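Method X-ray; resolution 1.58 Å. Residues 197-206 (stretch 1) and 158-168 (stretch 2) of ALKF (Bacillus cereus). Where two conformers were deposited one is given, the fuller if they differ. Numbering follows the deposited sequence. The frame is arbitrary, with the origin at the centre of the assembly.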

# COMPACT_ATOMS: atom_id res chain seq x y z
N GLU A 197 4.41 11.04 20.18
CA GLU A 197 4.61 12.47 20.34
C GLU A 197 4.57 13.16 18.97
O GLU A 197 3.96 14.22 18.84
CB GLU A 197 5.98 12.63 21.01
CG GLU A 197 6.39 14.11 21.15
CD GLU A 197 5.34 14.96 21.87
OE1 GLU A 197 4.73 14.47 22.86
OE2 GLU A 197 5.13 16.14 21.43
N ILE A 198 5.13 12.50 17.94
CA ILE A 198 5.05 13.10 16.60
C ILE A 198 3.62 13.22 16.15
O ILE A 198 3.22 14.23 15.53
CB ILE A 198 5.96 12.42 15.65
CG1 ILE A 198 7.34 12.91 16.10
CG2 ILE A 198 5.77 12.93 14.21
CD1 ILE A 198 8.41 12.42 15.44
N ALA A 199 2.85 12.17 16.41
CA ALA A 199 1.40 12.25 16.04
C ALA A 199 0.70 13.42 16.69
O ALA A 199 -0.08 14.10 16.02
CB ALA A 199 0.67 10.94 16.32
N LYS A 200 0.98 13.66 17.98
CA LYS A 200 0.41 14.82 18.65
C LYS A 200 0.86 16.12 17.99
O LYS A 200 0.02 17.04 17.80
CB LYS A 200 0.89 14.77 20.09
CG LYS A 200 0.28 15.89 20.90
CD LYS A 200 0.72 15.78 22.37
CE LYS A 200 -0.09 16.72 23.27
NZ LYS A 200 0.74 16.88 24.51
N GLU A 201 2.14 16.20 17.63
CA GLU A 201 2.68 17.43 16.97
C GLU A 201 2.03 17.65 15.60
O GLU A 201 1.73 18.81 15.26
CB GLU A 201 4.21 17.38 16.84
CG GLU A 201 4.80 17.48 18.22
CD GLU A 201 6.29 17.62 18.29
OE1 GLU A 201 6.85 18.36 17.48
OE2 GLU A 201 6.87 17.03 19.24
N VAL A 202 1.82 16.54 14.85
CA VAL A 202 1.26 16.64 13.51
C VAL A 202 -0.22 17.03 13.56
O VAL A 202 -0.69 17.86 12.76
CB VAL A 202 1.50 15.28 12.81
CG1 VAL A 202 0.65 15.17 11.58
CG2 VAL A 202 2.94 15.23 12.35
N GLY A 203 -0.98 16.44 14.45
CA GLY A 203 -2.36 16.78 14.57
C GLY A 203 -3.18 16.22 13.40
O GLY A 203 -2.78 15.25 12.79
N ILE A 204 -4.27 16.89 13.07
CA ILE A 204 -5.10 16.44 11.99
C ILE A 204 -4.41 16.68 10.62
O ILE A 204 -3.82 17.74 10.38
CB ILE A 204 -6.42 17.26 11.92
CG1 ILE A 204 -7.24 17.04 13.23
CG2 ILE A 204 -7.28 16.88 10.70
CD1 ILE A 204 -7.66 15.56 13.39
N VAL A 205 -4.48 15.65 9.76
CA VAL A 205 -3.90 15.73 8.42
C VAL A 205 -5.05 15.66 7.44
O VAL A 205 -5.92 14.74 7.51
CB VAL A 205 -2.98 14.47 8.20
CG1 VAL A 205 -2.57 14.35 6.70
CG2 VAL A 205 -1.71 14.67 9.10
N GLU A 206 -5.12 16.67 6.58
CA GLU A 206 -6.25 16.79 5.65
C GLU A 206 -5.81 16.34 4.27
O GLU A 206 -4.94 16.97 3.64
CB GLU A 206 -6.80 18.26 5.61
CG GLU A 206 -7.88 18.32 4.54
CD GLU A 206 -8.47 19.70 4.38
OE1 GLU A 206 -8.08 20.67 5.03
OE2 GLU A 206 -9.41 19.77 3.55
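Stretch 2 158-168: MLEMVKDTIHH

Stretch 2 lies beside stretch 1 as a second helix running the same way. The axes of helix 158-165 and helix 197-202 approach to 9.6 Å, and their N-to-C directions differ by 10°, so the two are nearly parallel. Such a small angle keeps side chains in contact from Ile198 to Val202, and the register advances in the same direction on both: Val202 CA is 5.9 Å from Lys163 CA, and beyond the helix Val205 CA is 6.8 Å from His167 CA. Together the two surfaces bury 463 Å², most of it through Ile198, His167, Lys163 and Val202.

Within stretch 2 the helical backbone is documented by i to i+4 hydrogen bonds, among them Val162 N to Met158 O and Lys163 N to Leu159 O, both 2.9 Å. The 3-10 segment 166-167 follows. Near this end of the helix the Thr165 side chain turns back on the backbone, OG1 donating to Met161 O at 2.7 Å.

Ile198 covers the most surface, 91 Å². Its CA-to-CB bond points toward stretch 2, and with chi1 in m and chi2 in t the chain extends so that CD1 reaches Leu159 CB at 3.7 Å, an apolar contact. The same CD1 lies 3.8 Å from Glu160 OE2, while the CG2 branch packs 3.7 Å from Lys163 CB. Ile198 therefore touches three residues of the neighbouring helix.

Lys163 answers with 67 Å² of covered surface, much of its contact made by carbon rather than charge. Val202 CG2 stands 3.9 Å from Lys163 CA, and Glu201 OE1 is 3.4 Å from Lys163 CD. The ammonium group does form a salt bridge with Glu201, but a long one, 3.9 Å from NZ to OE1; within its own helix NZ is closer to Glu160 OE1, at 3.3 Å, also a salt bridge. Lys163 thus lies between two carboxylates, one from each stretch.

His167 accounts for 69 Å². Its CA-to-CB bond points sideways, yet the ring end comes nearer, and NE2 donates a hydrogen bond to Val202 O at 2.8 Å with an N-H...O angle of 138°. Val202 O has no helical N-H partner within stretch 1, for Gly203 leaves helical geometry with a phi of 73°; the imidazole meets this carbonyl where the helix ends. Ile204 O also lies near the ring plane at its edge, 3.3 Å from His167 CE1. Water 1 links the stretches as well, donating to Glu201 O at 2.9 Å and accepting a weak hydrogen bond from His167 NE2 at 3.0 Å. The one N-H is shared, the stronger claim being that of Val202 O at 2.8 Å from His167 NE2.

Beside this polar contact, Ile166 continues the apolar packing past the end of helix 197-202. Its CA-to-CB bond points toward stretch 1, and its two branches diverge: CG2 meets Val202 CG1 at 3.8 Å, whereas CD1 meets Val205 CG2 at 3.7 Å. One side chain thereby joins the last turn of the helix to the strand that follows.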

# COMPACT_ATOMS: atom_id res chain seq x y z
N MET A 158 12.99 9.16 9.62
CA MET A 158 11.75 9.14 8.85
C MET A 158 10.59 9.75 9.62
O MET A 158 9.77 10.52 9.02
CB MET A 158 11.42 7.71 8.41
CG MET A 158 12.41 7.21 7.35
SD MET A 158 12.23 5.50 7.02
CE MET A 158 10.73 5.49 6.03
N LEU A 159 10.48 9.49 10.93
CA LEU A 159 9.39 10.13 11.69
C LEU A 159 9.54 11.66 11.67
O LEU A 159 8.56 12.41 11.61
CB LEU A 159 9.42 9.68 13.17
CG LEU A 159 8.96 8.25 13.39
CD1 LEU A 159 9.25 7.81 14.86
CD2 LEU A 159 7.47 8.13 13.13
N GLU A 160 10.84 12.11 11.83
CA GLU A 160 11.07 13.56 11.79
C GLU A 160 10.74 14.18 10.44
O GLU A 160 10.16 15.27 10.41
CB GLU A 160 12.53 13.84 12.12
CG GLU A 160 12.89 13.64 13.56
CD GLU A 160 12.16 14.54 14.51
OE1 GLU A 160 11.94 15.74 14.20
OE2 GLU A 160 11.79 14.12 15.62
N MET A 161 10.99 13.43 9.36
CA MET A 161 10.63 13.89 8.03
C MET A 161 9.11 14.01 7.91
O MET A 161 8.59 15.00 7.38
CB MET A 161 11.23 12.97 7.00
CG MET A 161 10.91 13.40 5.62
SD MET A 161 11.69 14.95 5.17
CE MET A 161 13.37 14.65 5.70
N VAL A 162 8.39 13.04 8.43
CA VAL A 162 6.95 13.17 8.40
C VAL A 162 6.50 14.39 9.24
O VAL A 162 5.72 15.23 8.75
CB VAL A 162 6.26 11.90 8.98
CG1 VAL A 162 4.71 12.14 9.14
CG2 VAL A 162 6.51 10.71 8.09
N LYS A 163 7.00 14.57 10.47
CA LYS A 163 6.66 15.75 11.28
C LYS A 163 6.91 17.07 10.50
O LYS A 163 6.06 17.97 10.51
CB LYS A 163 7.52 15.77 12.56
CG LYS A 163 7.24 16.98 13.51
CD LYS A 163 8.24 16.93 14.67
CE LYS A 163 9.48 17.66 14.29
NZ LYS A 163 10.18 18.22 15.51
N ASP A 164 8.06 17.12 9.85
CA ASP A 164 8.52 18.39 9.27
C ASP A 164 7.81 18.69 7.98
O ASP A 164 7.69 19.91 7.63
CB ASP A 164 9.99 18.37 9.01
CG ASP A 164 10.82 18.47 10.32
OD1 ASP A 164 10.31 18.85 11.35
OD2 ASP A 164 12.01 18.04 10.26
N THR A 165 7.27 17.67 7.28
CA THR A 165 6.89 17.88 5.89
C THR A 165 5.52 17.32 5.48
O THR A 165 5.00 17.64 4.37
CB THR A 165 7.87 17.28 4.86
OG1 THR A 165 7.86 15.81 4.88
CG2 THR A 165 9.37 17.73 5.15
N ILE A 166 4.86 16.61 6.39
CA ILE A 166 3.54 16.06 6.00
C ILE A 166 2.50 17.11 5.51
O ILE A 166 1.75 16.90 4.54
CB ILE A 166 2.97 15.14 7.12
CG1 ILE A 166 1.77 14.38 6.60
CG2 ILE A 166 2.56 15.99 8.40
CD1 ILE A 166 1.35 13.17 7.55
N HIS A 167 2.46 18.26 6.20
CA HIS A 167 1.41 19.19 5.89
C HIS A 167 1.64 19.89 4.56
O HIS A 167 0.73 20.53 4.08
CB HIS A 167 1.27 20.19 7.05
CG HIS A 167 0.70 19.58 8.29
ND1 HIS A 167 -0.50 18.92 8.33
CD2 HIS A 167 1.16 19.59 9.56
CE1 HIS A 167 -0.75 18.51 9.56
NE2 HIS A 167 0.26 18.89 10.32
N HIS A 168 2.82 19.74 3.99
CA HIS A 168 3.08 20.37 2.66
C HIS A 168 3.45 19.30 1.65
O HIS A 168 3.91 19.61 0.54
CB HIS A 168 4.20 21.40 2.79
CG HIS A 168 3.74 22.60 3.58
ND1 HIS A 168 4.06 22.78 4.91
CD2 HIS A 168 2.87 23.59 3.26
CE1 HIS A 168 3.49 23.89 5.35
NE2 HIS A 168 2.76 24.41 4.38
O HOH W 1 1.77 20.02 12.62